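Local coordinates for carbon dioxide concentrating mechanism protein (Gloeobacter violaceus, PDB 4JW0) that probably forms the pentameric vertices of the carboxysome shell, helping a flat hexagonal protein layer to curve and close around RuBisCO, at the interface of chains A and B. Coordinates in Å, arbitrary orientation; residue numbers count along the deposited sequence, not the author numbering. Chains: chain A/B, Carbon dioxide concentrating mechanism protein.

The interface of chains A and B. Residues chain A 14-16; chain B 46-47, 66, 78-81.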
ATOM      1  N   GLN A  14      16.861  -3.988  20.994  1.00 27.94           N
ATOM      2  CA  GLN A  14      16.935  -5.288  20.342  1.00 25.69           C
ATOM      3  C   GLN A  14      16.216  -5.216  19.002  1.00 27.09           C
ATOM      4  O   GLN A  14      14.987  -5.240  18.942  1.00 28.91           O
ATOM      5  CB  GLN A  14      16.296  -6.350  21.222  1.00 31.13           C
ATOM      6  CG  GLN A  14      16.810  -7.753  20.965  1.00 51.79           C
ATOM      7  CD  GLN A  14      16.150  -8.781  21.862  1.00 57.62           C
ATOM      8  OE1 GLN A  14      15.699  -8.463  22.966  1.00 49.29           O
ATOM      9  NE2 GLN A  14      16.085 -10.020  21.389  1.00 57.85           N
ATOM     10  N   LYS A  15      16.991  -5.124  17.931  1.00 29.70           N
ATOM     11  CA  LYS A  15      16.433  -4.893  16.610  1.00 27.90           C
ATOM     12  C   LYS A  15      17.354  -5.432  15.535  1.00 33.74           C
ATOM     13  O   LYS A  15      18.499  -5.800  15.809  1.00 28.32           O
ATOM     14  CB  LYS A  15      16.218  -3.397  16.402  1.00 26.89           C
ATOM     15  CG  LYS A  15      17.506  -2.591  16.390  1.00 36.47           C
ATOM     16  CD  LYS A  15      17.231  -1.098  16.522  1.00 32.16           C
ATOM     17  CE  LYS A  15      18.463  -0.359  17.011  1.00 32.64           C
ATOM     18  NZ  LYS A  15      18.127   0.967  17.578  1.00 36.52           N
ATOM     19  N   GLU A  16      16.847  -5.481  14.306  1.00 23.25           N
ATOM     20  CA  GLU A  16      17.670  -5.854  13.166  1.00 31.05           C
ATOM     21  C   GLU A  16      18.878  -4.920  13.114  1.00 32.72           C
ATOM     22  O   GLU A  16      18.726  -3.708  13.226  1.00 28.71           O
ATOM     23  CB  GLU A  16      16.861  -5.752  11.874  1.00 27.65           C
ATOM     24  CG  GLU A  16      15.839  -6.859  11.688  1.00 28.32           C
ATOM     25  CD  GLU A  16      16.476  -8.189  11.314  1.00 33.27           C
ATOM     26  OE1 GLU A  16      17.663  -8.192  10.923  1.00 38.21           O
ATOM     27  OE2 GLU A  16      15.786  -9.226  11.409  1.00 33.68           O
TER
ATOM     28  N   GLY B  46      12.680 -12.294  12.692  1.00 27.77           N
ATOM     29  CA  GLY B  46      14.046 -12.763  12.847  1.00 32.16           C
ATOM     30  C   GLY B  46      14.752 -12.078  14.006  1.00 36.59           C
ATOM     31  O   GLY B  46      15.968 -12.183  14.151  1.00 33.83           O
ATOM     32  N   VAL B  47      13.981 -11.375  14.830  1.00 30.52           N
ATOM     33  CA  VAL B  47      14.513 -10.686  15.999  1.00 28.85           C
ATOM     34  C   VAL B  47      14.320 -11.545  17.249  1.00 34.40           C
ATOM     35  O   VAL B  47      15.206 -11.627  18.097  1.00 39.80           O
ATOM     36  CB  VAL B  47      13.823  -9.319  16.196  1.00 31.55           C
ATOM     37  CG1 VAL B  47      14.175  -8.728  17.547  1.00 30.48           C
ATOM     38  CG2 VAL B  47      14.213  -8.354  15.073  1.00 29.87           C
ATOM     39  N   VAL B  66      15.920  -7.814   4.874  1.00 24.34           N
ATOM     40  CA  VAL B  66      16.640  -8.589   5.877  1.00 24.38           C
ATOM     41  C   VAL B  66      17.381  -9.739   5.207  1.00 25.78           C
ATOM     42  O   VAL B  66      16.811 -10.454   4.379  1.00 27.01           O
ATOM     43  CB  VAL B  66      15.676  -9.147   6.935  1.00 26.81           C
ATOM     44  CG1 VAL B  66      16.426  -9.975   7.961  1.00 41.77           C
ATOM     45  CG2 VAL B  66      14.921  -8.006   7.609  1.00 27.54           C
ATOM     46  N   VAL B  78       9.058  -7.949  11.474  1.00 19.32           N
ATOM     47  CA  VAL B  78       9.416  -7.342  12.752  1.00 16.83           C
ATOM     48  C   VAL B  78      10.839  -6.793  12.629  1.00 20.87           C
ATOM     49  O   VAL B  78      11.762  -7.529  12.272  1.00 22.69           O
ATOM     50  CB  VAL B  78       9.358  -8.373  13.904  1.00 21.54           C
ATOM     51  CG1 VAL B  78       9.858  -7.759  15.203  1.00 26.31           C
ATOM     52  CG2 VAL B  78       7.941  -8.904  14.083  1.00 23.55           C
ATOM     53  N   ILE B  79      11.024  -5.502  12.896  1.00 21.53           N
ATOM     54  CA  ILE B  79      12.359  -4.919  12.788  1.00 25.03           C
ATOM     55  C   ILE B  79      12.993  -4.662  14.153  1.00 22.93           C
ATOM     56  O   ILE B  79      14.208  -4.506  14.259  1.00 27.13           O
ATOM     57  CB  ILE B  79      12.387  -3.632  11.919  1.00 25.82           C
ATOM     58  CG1 ILE B  79      11.529  -2.519  12.524  1.00 26.28           C
ATOM     59  CG2 ILE B  79      11.928  -3.949  10.506  1.00 26.51           C
ATOM     60  CD1 ILE B  79      11.720  -1.170  11.832  1.00 32.12           C
ATOM     61  N   GLY B  80      12.180  -4.634  15.199  1.00 25.14           N
ATOM     62  CA  GLY B  80      12.715  -4.462  16.533  1.00 27.78           C
ATOM     63  C   GLY B  80      11.689  -4.610  17.637  1.00 28.66           C
ATOM     64  O   GLY B  80      10.482  -4.428  17.440  1.00 22.88           O
ATOM     65  N   ILE B  81      12.186  -4.945  18.819  1.00 24.61           N
ATOM     66  CA  ILE B  81      11.365  -4.956  20.012  1.00 21.04           C
ATOM     67  C   ILE B  81      11.438  -3.579  20.656  1.00 22.96           C
ATOM     68  O   ILE B  81      12.521  -3.028  20.825  1.00 28.43           O
ATOM     69  CB  ILE B  81      11.861  -6.019  21.007  1.00 28.85           C
ATOM     70  CG1 ILE B  81      11.703  -7.413  20.394  1.00 29.79           C
ATOM     71  CG2 ILE B  81      11.108  -5.896  22.317  1.00 25.93           C
ATOM     72  CD1 ILE B  81      12.313  -8.528  21.218  1.00 32.16           C
TER
HETATM   73  O   HOH W   1      12.908  -9.690  11.468  1.00 28.11           O
HETATM   74  O   HOH W   2      14.506  -3.752  22.470  1.00 36.46           O
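A:Glu16, A:Gln14 and B:Val47 bury the most surface where a loop of one CcmL subunit lies along the edge of strand 76-81 of its neighbour, a compact example of a loop segment pairing in antiparallel fashion with a strand edge. A:Lys15 and B:Gly80 form the bridge. On one flank B:Ile81 N gives its hydrogen to A:Gln14 O at 2.8 Å, almost along the C=O axis (173°). On the other, A:Glu16 N donates to B:Ile79 O, also 2.8 Å, from above the carbonyl plane. A water extends the pairing from A:Gln14 N to B:Ile81 O.

Side chains pack around this pairing. With CG anti to the backbone N (chi1 -155°), A:Gln14 runs extended beside B:Ile81 in the same direction, its amide CD 3.9 Å from the B:Ile81 methyl CD1. B:Val47 comes over the paired backbones, CG1 near A:Gln14 O and CG2 4.0 Å from A:Glu16 CG. A:Glu16 bends at chi2 (-74°) and its side chain crosses that of B:Val66 at about a right angle, the carboxylate OE2 3.6 Å from the B:Val66 methyl CG1. A:Glu16 OE2 also lies 2.9 Å from the oxygen of water 1, which meets B:Gly46 N and B:Val78 O; this shared polar partner probably steadies the carboxylate beside the valine methyls. The backbone pairing probably helps to set the register of adjacent subunits, while the flanking side chains and waters fit them together, helping to hold together the homopentamer that probably forms the shell vertex.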